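Local structure of putative hemoglobin-like oxygen-binding protein (Pseudoalteromonas haloplanktis, 4UUR) at residues Arg40-Met45 with Asp63-Val68; Asp48-Pro53 with Trp109-Asn114; Asp81-Val84 with His89-Leu92. The protein binds heme and, as a group II truncated hemoglobin of a cold-adapted Antarctic marine bacterium, probably binds oxygen at the iron. All coordinates share one frame; numbering follows the deposited sequence.

Interaction 1: residues Arg40-Met45 with Asp63-Val68. With HEM (protoporphyrin IX containing Fe), chain C.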
# COMPACT_ATOMS: atom_id res chain seq x y z
N ARG A 40 7.11 -6.52 -0.15
CA ARG A 40 8.26 -5.62 -0.27
C ARG A 40 8.02 -4.31 0.50
O ARG A 40 8.92 -3.80 1.17
CB ARG A 40 8.45 -5.25 -1.73
CG ARG A 40 9.52 -4.19 -2.01
CD ARG A 40 10.92 -4.75 -2.01
NE ARG A 40 11.12 -5.55 -3.21
CZ ARG A 40 12.24 -6.19 -3.51
NH1 ARG A 40 13.30 -6.20 -2.71
NH2 ARG A 40 12.31 -6.83 -4.64
N PHE A 41 6.80 -3.79 0.41
CA PHE A 41 6.38 -2.58 1.12
C PHE A 41 6.66 -2.69 2.62
O PHE A 41 7.31 -1.83 3.19
CB PHE A 41 4.87 -2.31 0.87
CG PHE A 41 4.34 -1.10 1.59
CD1 PHE A 41 4.78 0.17 1.26
CD2 PHE A 41 3.44 -1.23 2.61
CE1 PHE A 41 4.31 1.27 1.94
CE2 PHE A 41 2.95 -0.13 3.26
CZ PHE A 41 3.37 1.12 2.92
N TYR A 42 6.17 -3.76 3.24
CA TYR A 42 6.34 -3.96 4.67
C TYR A 42 7.77 -4.36 5.00
O TYR A 42 8.30 -4.04 6.06
CB TYR A 42 5.32 -5.02 5.15
CG TYR A 42 3.89 -4.44 5.18
CD1 TYR A 42 3.58 -3.38 6.02
CD2 TYR A 42 2.91 -4.92 4.35
CE1 TYR A 42 2.32 -2.78 6.01
CE2 TYR A 42 1.63 -4.38 4.36
CZ TYR A 42 1.33 -3.29 5.20
OH TYR A 42 0.08 -2.70 5.23
N ASP A 43 8.42 -5.06 4.08
CA ASP A 43 9.80 -5.44 4.30
C ASP A 43 10.69 -4.23 4.48
O ASP A 43 11.57 -4.21 5.35
CB ASP A 43 10.27 -6.29 3.13
CG ASP A 43 9.90 -7.78 3.31
OD1 ASP A 43 9.36 -8.16 4.38
OD2 ASP A 43 10.20 -8.55 2.39
N ILE A 44 10.43 -3.21 3.67
CA ILE A 44 11.17 -1.97 3.68
C ILE A 44 10.74 -1.11 4.87
O ILE A 44 11.60 -0.54 5.56
CB ILE A 44 10.94 -1.20 2.38
CG1 ILE A 44 11.69 -1.89 1.25
CG2 ILE A 44 11.32 0.27 2.52
CD1 ILE A 44 11.28 -1.43 -0.12
N MET A 45 9.42 -1.04 5.11
CA MET A 45 8.90 -0.27 6.22
C MET A 45 9.52 -0.70 7.53
O MET A 45 9.79 0.15 8.40
CB MET A 45 7.38 -0.44 6.35
CG MET A 45 6.76 0.33 7.53
SD MET A 45 5.04 -0.08 7.84
CE MET A 45 4.22 0.45 6.32
N ASP A 63 1.92 -10.48 9.99
CA ASP A 63 1.37 -11.52 9.09
C ASP A 63 0.00 -11.15 8.52
O ASP A 63 -0.22 -11.21 7.29
CB ASP A 63 1.34 -12.88 9.82
CG ASP A 63 2.69 -13.20 10.53
OD1 ASP A 63 3.71 -12.49 10.28
OD2 ASP A 63 2.75 -14.13 11.36
N ARG A 64 -0.90 -10.69 9.38
CA ARG A 64 -2.27 -10.41 8.95
C ARG A 64 -2.35 -9.18 8.03
O ARG A 64 -3.08 -9.24 7.03
CB ARG A 64 -3.22 -10.28 10.16
CG ARG A 64 -4.34 -9.25 10.12
CD ARG A 64 -5.67 -9.80 9.58
NE ARG A 64 -6.92 -9.22 10.15
CZ ARG A 64 -7.12 -7.97 10.58
NH1 ARG A 64 -6.19 -7.03 10.54
NH2 ARG A 64 -8.31 -7.65 11.06
N ILE A 65 -1.65 -8.08 8.39
CA ILE A 65 -1.71 -6.87 7.57
C ILE A 65 -1.01 -7.07 6.21
O ILE A 65 -1.42 -6.48 5.21
CB ILE A 65 -1.15 -5.63 8.33
CG1 ILE A 65 -1.39 -4.36 7.55
CG2 ILE A 65 0.35 -5.74 8.55
CD1 ILE A 65 -2.84 -4.10 7.26
N ARG A 66 0.07 -7.87 6.18
CA ARG A 66 0.66 -8.25 4.92
C ARG A 66 -0.42 -8.87 3.99
O ARG A 66 -0.58 -8.44 2.82
CB ARG A 66 1.79 -9.22 5.11
CG ARG A 66 3.06 -8.58 5.59
CD ARG A 66 4.13 -9.64 5.85
NE ARG A 66 5.38 -9.07 6.32
CZ ARG A 66 6.37 -8.56 5.56
NH1 ARG A 66 6.31 -8.53 4.23
NH2 ARG A 66 7.44 -8.08 6.12
N GLN A 67 -1.15 -9.84 4.53
CA GLN A 67 -2.19 -10.58 3.82
C GLN A 67 -3.36 -9.66 3.45
O GLN A 67 -3.80 -9.62 2.31
CB GLN A 67 -2.67 -11.75 4.69
CG GLN A 67 -3.90 -12.53 4.20
CD GLN A 67 -3.71 -13.14 2.83
OE1 GLN A 67 -2.67 -13.76 2.52
NE2 GLN A 67 -4.71 -12.98 1.98
N VAL A 68 -3.83 -8.87 4.40
CA VAL A 68 -4.94 -7.95 4.13
C VAL A 68 -4.58 -6.94 3.07
O VAL A 68 -5.35 -6.72 2.15
CB VAL A 68 -5.39 -7.22 5.41
CG1 VAL A 68 -6.35 -6.08 5.09
CG2 VAL A 68 -6.08 -8.21 6.33
CHA HEM C . -4.39 -0.42 7.65
CHB HEM C . -1.38 3.31 8.47
CHC HEM C . -2.22 4.80 3.93
CHD HEM C . -4.32 0.62 2.98
C1A HEM C . -3.54 0.47 8.27
C2A HEM C . -3.11 0.38 9.59
C3A HEM C . -2.25 1.41 9.81
C4A HEM C . -2.14 2.18 8.62
CMA HEM C . -1.53 1.73 11.12
CAA HEM C . -3.51 -0.65 10.63
CBA HEM C . -3.22 -2.09 10.19
CGA HEM C . -2.87 -3.05 11.30
O1A HEM C . -1.84 -3.00 12.00
O2A HEM C . -3.66 -3.99 11.49
C1B HEM C . -1.39 4.07 7.29
C2B HEM C . -0.83 5.38 7.16
C3B HEM C . -1.07 5.80 5.88
C4B HEM C . -1.85 4.73 5.27
CMB HEM C . -0.05 6.07 8.27
CAB HEM C . -0.81 7.03 5.06
CBB HEM C . -0.36 8.12 5.59
C1C HEM C . -2.79 3.76 3.21
C2C HEM C . -2.99 3.71 1.82
C3C HEM C . -3.62 2.51 1.57
C4C HEM C . -3.75 1.83 2.81
CMC HEM C . -2.63 4.81 0.84
CAC HEM C . -4.05 1.89 0.30
CBC HEM C . -3.71 2.40 -0.89
C1D HEM C . -4.53 0.07 4.21
C2D HEM C . -5.33 -1.14 4.35
C3D HEM C . -5.34 -1.42 5.64
C4D HEM C . -4.56 -0.37 6.28
CMD HEM C . -6.04 -1.94 3.30
CAD HEM C . -6.09 -2.56 6.30
CBD HEM C . -7.40 -1.95 6.79
CGD HEM C . -8.38 -2.95 7.42
O1D HEM C . -8.06 -4.12 7.66
O2D HEM C . -9.55 -2.63 7.72
NA HEM C . -2.89 1.56 7.67
NB HEM C . -1.97 3.76 6.15
NC HEM C . -3.22 2.62 3.76
ND HEM C . -4.04 0.47 5.37
FE HEM C . -3.07 2.04 5.74
O HOH W 1 -1.23 0.90 5.35
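Tyr42 and Arg66 mark the nearest backbone approach between 40-45 and 63-68, with their CA atoms 7.1 Å apart. The two helical segments run roughly antiparallel, at 141°, and their axes come no closer than 10.6 Å. They belong to the B and E helices of the two-on-two globin fold, the pair that lies on the distal side of the heme in truncated hemoglobins. At this spacing the long side chains of Tyr42 and Arg66 bridge the gap. Arg66 stretches out from CG to NE and lays the face of its guanidinium over the CB of Tyr42, whose CB lies 3.7 Å from Arg66 CZ. The same group meets Asp43 at its edge in a salt bridge. Arg66 NH2 gives the shorter bond to Asp43 OD1, at 2.6 Å and 142°, and reaches the oxygen nearly end-on. Arg66 NH1 adds a weak bond to the same oxygen. NH1 also hydrogen-bonds Asn39 OD1, one turn before Asp43 on helix 31-45, which probably limits rotation of the guanidinium. With an alanine here, Asp43 would probably lose its charge partner and the CB of Tyr42 its cover. Deeper in, Tyr42 crosses Ile65 at about a right angle. Its CG stands anti to the carbonyl carbon (chi1 -73°), which sends the ring toward helix 63-76 and the heme. Ile65 CG2 lies over one ring face near the rim. Phe41 covers the opposite face. Ile65 continues to the heme: Ile65 CD1 is 3.6 Å from heme CBA, on a propionate arm. At the far end of the ring, Tyr42 OH touches Ile65 CG1 at 3.2 Å and sits 3.8 Å from the water bound to the iron.

Interaction 2: residues Asp48-Pro53 with Trp109-Asn114. With HEM (protoporphyrin IX containing Fe), chain C.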
# COMPACT_ATOMS: atom_id res chain seq x y z
N ASP A 48 13.62 0.42 7.61
CA ASP A 48 14.20 1.63 7.12
C ASP A 48 13.97 2.65 8.20
O ASP A 48 12.89 2.68 8.81
CB ASP A 48 13.58 2.04 5.81
CG ASP A 48 14.10 3.37 5.32
OD1 ASP A 48 13.79 4.41 5.96
OD2 ASP A 48 14.77 3.38 4.27
N GLU A 49 14.98 3.50 8.42
CA GLU A 49 15.01 4.38 9.60
C GLU A 49 13.95 5.42 9.47
O GLU A 49 13.10 5.55 10.33
CB GLU A 49 16.38 5.04 9.80
CG GLU A 49 16.42 5.90 11.06
CD GLU A 49 17.52 6.94 11.09
OE1 GLU A 49 18.22 7.14 10.06
OE2 GLU A 49 17.68 7.57 12.18
N TYR A 50 13.95 6.14 8.38
CA TYR A 50 12.95 7.18 8.22
C TYR A 50 11.49 6.75 8.43
O TYR A 50 10.65 7.61 8.60
CB TYR A 50 13.11 7.79 6.85
CG TYR A 50 12.03 8.78 6.45
CD1 TYR A 50 11.85 10.00 7.11
CD2 TYR A 50 11.21 8.50 5.35
CE1 TYR A 50 10.85 10.90 6.68
CE2 TYR A 50 10.23 9.39 4.92
CZ TYR A 50 10.05 10.58 5.57
OH TYR A 50 9.05 11.40 5.07
N ALA A 51 11.18 5.44 8.34
CA ALA A 51 9.79 4.97 8.49
C ALA A 51 9.51 4.27 9.83
O ALA A 51 8.36 3.79 10.06
CB ALA A 51 9.40 4.05 7.33
N LYS A 52 10.49 4.21 10.73
CA LYS A 52 10.23 3.66 12.06
C LYS A 52 8.91 4.17 12.65
O LYS A 52 8.13 3.39 13.16
CB LYS A 52 11.40 3.86 13.04
CG LYS A 52 11.05 3.51 14.50
CD LYS A 52 12.24 3.26 15.43
N PRO A 53 8.65 5.47 12.57
CA PRO A 53 7.41 5.94 13.18
C PRO A 53 6.16 5.30 12.58
O PRO A 53 5.32 4.80 13.30
CB PRO A 53 7.47 7.44 12.94
CG PRO A 53 8.95 7.72 12.95
CD PRO A 53 9.50 6.58 12.14
N TRP A 109 4.89 6.76 4.37
CA TRP A 109 4.14 5.73 3.66
C TRP A 109 4.48 5.79 2.18
O TRP A 109 4.74 4.74 1.56
CB TRP A 109 2.65 5.95 3.80
CG TRP A 109 1.82 4.75 3.58
CD1 TRP A 109 1.28 3.94 4.55
CD2 TRP A 109 1.43 4.19 2.33
NE1 TRP A 109 0.55 2.94 3.97
CE2 TRP A 109 0.62 3.07 2.61
CE3 TRP A 109 1.63 4.55 1.01
CZ2 TRP A 109 0.05 2.29 1.60
CZ3 TRP A 109 1.04 3.75 0.00
CH2 TRP A 109 0.29 2.66 0.30
N MET A 110 4.47 7.00 1.59
CA MET A 110 4.86 7.13 0.17
C MET A 110 6.31 6.76 -0.15
O MET A 110 6.59 6.09 -1.13
CB MET A 110 4.52 8.49 -0.38
CG MET A 110 3.04 8.61 -0.70
SD MET A 110 2.35 7.24 -1.66
CE MET A 110 3.23 7.52 -3.20
N TYR A 111 7.22 7.18 0.70
CA TYR A 111 8.63 6.83 0.59
C TYR A 111 8.81 5.31 0.48
O TYR A 111 9.51 4.83 -0.40
CB TYR A 111 9.36 7.42 1.80
CG TYR A 111 10.73 6.89 2.03
CD1 TYR A 111 10.91 5.75 2.80
CD2 TYR A 111 11.86 7.54 1.52
CE1 TYR A 111 12.18 5.25 3.03
CE2 TYR A 111 13.14 7.05 1.76
CZ TYR A 111 13.29 5.92 2.53
OH TYR A 111 14.53 5.40 2.76
N CYS A 112 8.16 4.55 1.37
CA CYS A 112 8.17 3.10 1.29
C CYS A 112 7.54 2.61 -0.01
O CYS A 112 8.08 1.69 -0.63
CB CYS A 112 7.39 2.49 2.45
SG CYS A 112 8.27 2.61 4.00
N MET A 113 6.39 3.17 -0.41
CA MET A 113 5.70 2.63 -1.62
C MET A 113 6.42 3.04 -2.96
O MET A 113 6.49 2.25 -3.92
CB MET A 113 4.23 3.02 -1.63
CG MET A 113 3.47 2.54 -2.84
SD MET A 113 3.55 0.75 -2.94
CE MET A 113 2.34 0.31 -1.66
N ASN A 114 6.97 4.26 -3.00
CA ASN A 114 7.93 4.64 -4.08
C ASN A 114 9.10 3.66 -4.25
O ASN A 114 9.36 3.14 -5.34
CB ASN A 114 8.47 6.06 -3.85
CG ASN A 114 7.40 7.14 -4.04
OD1 ASN A 114 6.43 6.97 -4.78
ND2 ASN A 114 7.53 8.23 -3.32
CHA HEM C . -4.39 -0.42 7.65
CHB HEM C . -1.38 3.31 8.47
CHC HEM C . -2.22 4.80 3.93
CHD HEM C . -4.32 0.62 2.98
C1A HEM C . -3.54 0.47 8.27
C2A HEM C . -3.11 0.38 9.59
C3A HEM C . -2.25 1.41 9.81
C4A HEM C . -2.14 2.18 8.62
CMA HEM C . -1.53 1.73 11.12
CAA HEM C . -3.51 -0.65 10.63
CBA HEM C . -3.22 -2.09 10.19
CGA HEM C . -2.87 -3.05 11.30
O1A HEM C . -1.84 -3.00 12.00
O2A HEM C . -3.66 -3.99 11.49
C1B HEM C . -1.39 4.07 7.29
C2B HEM C . -0.83 5.38 7.16
C3B HEM C . -1.07 5.80 5.88
C4B HEM C . -1.85 4.73 5.27
CMB HEM C . -0.05 6.07 8.27
CAB HEM C . -0.81 7.03 5.06
CBB HEM C . -0.36 8.12 5.59
C1C HEM C . -2.79 3.76 3.21
C2C HEM C . -2.99 3.71 1.82
C3C HEM C . -3.62 2.51 1.57
C4C HEM C . -3.75 1.83 2.81
CMC HEM C . -2.63 4.81 0.84
CAC HEM C . -4.05 1.89 0.30
CBC HEM C . -3.71 2.40 -0.89
C1D HEM C . -4.53 0.07 4.21
C2D HEM C . -5.33 -1.14 4.35
C3D HEM C . -5.34 -1.42 5.64
C4D HEM C . -4.56 -0.37 6.28
CMD HEM C . -6.04 -1.94 3.30
CAD HEM C . -6.09 -2.56 6.30
CBD HEM C . -7.40 -1.95 6.79
CGD HEM C . -8.38 -2.95 7.42
O1D HEM C . -8.06 -4.12 7.66
O2D HEM C . -9.55 -2.63 7.72
NA HEM C . -2.89 1.56 7.67
NB HEM C . -1.97 3.76 6.15
NC HEM C . -3.22 2.62 3.76
ND HEM C . -4.04 0.47 5.37
FE HEM C . -3.07 2.04 5.74
O HOH W 1 -1.23 0.90 5.35
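The hydroxyl of Tyr111 is gripped by Asp48, whose OD2 accepts its hydrogen bond at 2.5 Å. The hydroxyl approaches on the syn side of the carboxylate, 28° out of its plane, and OD2 in turn lies at the edge of the Tyr111 ring. Lys115 NZ adds a weak hydrogen bond to the same hydroxyl. The lysine charge may help to polarise this O-H, and the short bond to Asp48 fits that reading. The Tyr111 ring is reached because its CG stands anti to the backbone N (chi1 165°), which carries the ring out from helix 103-120 to the turn at 48-51. There Tyr50 makes a T-shaped, edge-to-face stack with it. The ring centroids of Tyr50 and Tyr111 are 5.1 Å apart and the planes meet at 77°. The edge of Tyr50 is the one that points in, with its CD2 3.7 Å from Tyr111 CG. Tyr111 is thus held at its edge by an acid and on one face by a second aromatic. Further inward the contact turns apolar, where Ala51 CB meets Cys112 SG at 3.8 Å. On the same helix, Trp109 faces the heme instead. One face of its indole lies over the porphyrin, with NE1 3.3 Å from heme C4B. NE1 also donates to the iron-bound water, at 3.0 Å. A tryptophan at this place of the G helix is common to group II and group III truncated hemoglobins. The contact ties the turn between helices 31-45 and 52-56 to helix 103-120, the G helix of the globin fold. Helix 31-45 covers Cys112 through Phe41, Ile44 and Met45, and helix 124-141 packs on Met110 and Met113.

Interaction 3: residues Asp81-Val84 with His89-Leu92. With HEM (protoporphyrin IX containing Fe), chain C.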
# COMPACT_ATOMS: atom_id res chain seq x y z
N ASP A 81 -11.36 -8.87 -6.36
CA ASP A 81 -11.69 -8.14 -5.13
C ASP A 81 -11.63 -9.16 -4.05
O ASP A 81 -12.63 -9.80 -3.79
CB ASP A 81 -13.11 -7.60 -5.13
CG ASP A 81 -13.21 -6.22 -5.69
OD1 ASP A 81 -12.54 -5.29 -5.16
OD2 ASP A 81 -13.97 -6.08 -6.66
N LEU A 82 -10.47 -9.35 -3.45
CA LEU A 82 -10.35 -10.29 -2.36
C LEU A 82 -10.70 -9.57 -1.07
O LEU A 82 -11.18 -10.18 -0.13
CB LEU A 82 -8.95 -10.86 -2.31
CG LEU A 82 -8.61 -11.80 -3.45
CD1 LEU A 82 -7.12 -11.98 -3.51
CD2 LEU A 82 -9.29 -13.15 -3.27
N PHE A 83 -10.42 -8.27 -1.04
CA PHE A 83 -10.71 -7.40 0.11
C PHE A 83 -12.20 -7.23 0.23
O PHE A 83 -12.78 -7.69 1.20
CB PHE A 83 -10.04 -6.02 -0.03
CG PHE A 83 -10.15 -5.16 1.21
CD1 PHE A 83 -11.25 -4.35 1.42
CD2 PHE A 83 -9.13 -5.16 2.17
CE1 PHE A 83 -11.34 -3.56 2.56
CE2 PHE A 83 -9.22 -4.38 3.31
CZ PHE A 83 -10.31 -3.56 3.50
N VAL A 84 -12.81 -6.61 -0.78
CA VAL A 84 -14.26 -6.42 -0.75
C VAL A 84 -15.05 -7.74 -0.58
O VAL A 84 -16.13 -7.73 -0.04
CB VAL A 84 -14.80 -5.68 -1.99
CG1 VAL A 84 -16.28 -5.33 -1.78
CG2 VAL A 84 -14.02 -4.41 -2.26
N HIS A 89 -16.41 -2.92 1.50
CA HIS A 89 -15.82 -1.80 0.76
C HIS A 89 -14.65 -1.08 1.48
O HIS A 89 -14.74 -0.83 2.67
CB HIS A 89 -16.90 -0.76 0.39
CG HIS A 89 -17.93 -1.29 -0.56
ND1 HIS A 89 -17.71 -1.39 -1.92
CD2 HIS A 89 -19.19 -1.75 -0.35
CE1 HIS A 89 -18.78 -1.89 -2.50
NE2 HIS A 89 -19.70 -2.12 -1.57
N PRO A 90 -13.57 -0.74 0.75
CA PRO A 90 -12.42 0.03 1.22
C PRO A 90 -12.65 1.17 2.22
O PRO A 90 -12.07 1.17 3.30
CB PRO A 90 -11.86 0.58 -0.08
CG PRO A 90 -12.06 -0.55 -1.03
CD PRO A 90 -13.30 -1.27 -0.59
N MET A 91 -13.44 2.16 1.86
CA MET A 91 -13.71 3.23 2.80
C MET A 91 -12.41 3.59 3.51
O MET A 91 -12.39 3.85 4.70
CB MET A 91 -14.71 2.73 3.85
CG MET A 91 -15.96 2.07 3.28
SD MET A 91 -17.25 3.28 2.93
CE MET A 91 -17.87 3.66 4.58
N LEU A 92 -11.31 3.59 2.76
CA LEU A 92 -9.99 3.70 3.38
C LEU A 92 -9.88 4.89 4.31
O LEU A 92 -9.29 4.74 5.38
CB LEU A 92 -8.88 3.79 2.34
CG LEU A 92 -8.66 2.53 1.49
CD1 LEU A 92 -7.33 2.70 0.74
CD2 LEU A 92 -8.69 1.25 2.31
CHA HEM C . -4.39 -0.42 7.65
CHB HEM C . -1.38 3.31 8.47
CHC HEM C . -2.22 4.80 3.93
CHD HEM C . -4.32 0.62 2.98
C1A HEM C . -3.54 0.47 8.27
C2A HEM C . -3.11 0.38 9.59
C3A HEM C . -2.25 1.41 9.81
C4A HEM C . -2.14 2.18 8.62
CMA HEM C . -1.53 1.73 11.12
CAA HEM C . -3.51 -0.65 10.63
CBA HEM C . -3.22 -2.09 10.19
CGA HEM C . -2.87 -3.05 11.30
O1A HEM C . -1.84 -3.00 12.00
O2A HEM C . -3.66 -3.99 11.49
C1B HEM C . -1.39 4.07 7.29
C2B HEM C . -0.83 5.38 7.16
C3B HEM C . -1.07 5.80 5.88
C4B HEM C . -1.85 4.73 5.27
CMB HEM C . -0.05 6.07 8.27
CAB HEM C . -0.81 7.03 5.06
CBB HEM C . -0.36 8.12 5.59
C1C HEM C . -2.79 3.76 3.21
C2C HEM C . -2.99 3.71 1.82
C3C HEM C . -3.62 2.51 1.57
C4C HEM C . -3.75 1.83 2.81
CMC HEM C . -2.63 4.81 0.84
CAC HEM C . -4.05 1.89 0.30
CBC HEM C . -3.71 2.40 -0.89
C1D HEM C . -4.53 0.07 4.21
C2D HEM C . -5.33 -1.14 4.35
C3D HEM C . -5.34 -1.42 5.64
C4D HEM C . -4.56 -0.37 6.28
CMD HEM C . -6.04 -1.94 3.30
CAD HEM C . -6.09 -2.56 6.30
CBD HEM C . -7.40 -1.95 6.79
CGD HEM C . -8.38 -2.95 7.42
O1D HEM C . -8.06 -4.12 7.66
O2D HEM C . -9.55 -2.63 7.72
NA HEM C . -2.89 1.56 7.67
NB HEM C . -1.97 3.76 6.15
NC HEM C . -3.22 2.62 3.76
ND HEM C . -4.04 0.47 5.37
FE HEM C . -3.07 2.04 5.74
O HOH W 1 -1.23 0.90 5.35
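Val84 and Pro90 make the closest side-chain contact here, with Val84 CG2 3.6 Å from Pro90 CD. The two side chains cross at about a right angle, so a methyl group is set against the proline ring. The branches of Val84 divide their work. CG1 stands anti to the backbone N (chi1 -171°) and lies over one face of the His89 imidazole, near its rim. CG2 takes the proline. The CG1 to His89 ND1 distance is 4.2 Å, so this is a loose van der Waals contact. The His89 side chain starts away from 81-84, and its ring sits on the outer side of the valine. Phe83 reaches the other way, inward. With its CG also anti to the backbone N (chi1 -172°), the ring comes up beside Pro90, where Phe83 CE1 is 4.0 Å from Pro90 CA. Across the ring, Phe83 CE2 lies 4.0 Å from heme CMD, a methyl that approaches obliquely. The ring thus bridges the proline and the porphyrin rim. This is the region between the E and F helices of the globin fold, which here holds the short helix 83-87 and a loop leading to helix 92-95. No hydrogen bond joins the two segments. Backbone oxygens of the loop bond heme-binding residues. His89 O accepts a hydrogen bond from Arg95 NH1, and Leu92 O accepts one from ND1 of the axial ligand His96. The second bond probably helps to orient that imidazole. Met91 is at the N-cap position of helix 92-95. Leu92 then turns its branched end to the heme, and its CD1 meets heme CAC, of a vinyl group, at 3.4 Å.

All three interactions are partly buried and each touches the heme. Interactions 1 and 2 both involve distal residues and share a seam, where Phe41 packs on Trp109 and Cys112 and Met45 packs on Cys112. Each combines an outer polar bond with an apolar interior: a salt bridge between helices in interaction 1, a tyrosine-carboxylate bond to a turn in interaction 2. Interaction 3 lies about 23 Å from interaction 2, centre to centre, across the chain's centre. It is apolar between its segments and local in sequence. Val68 of 63-68 touches Phe83 of 81-84, so helix 63-76 joins interaction 1 to interaction 3; interactions 2 and 3 do not touch.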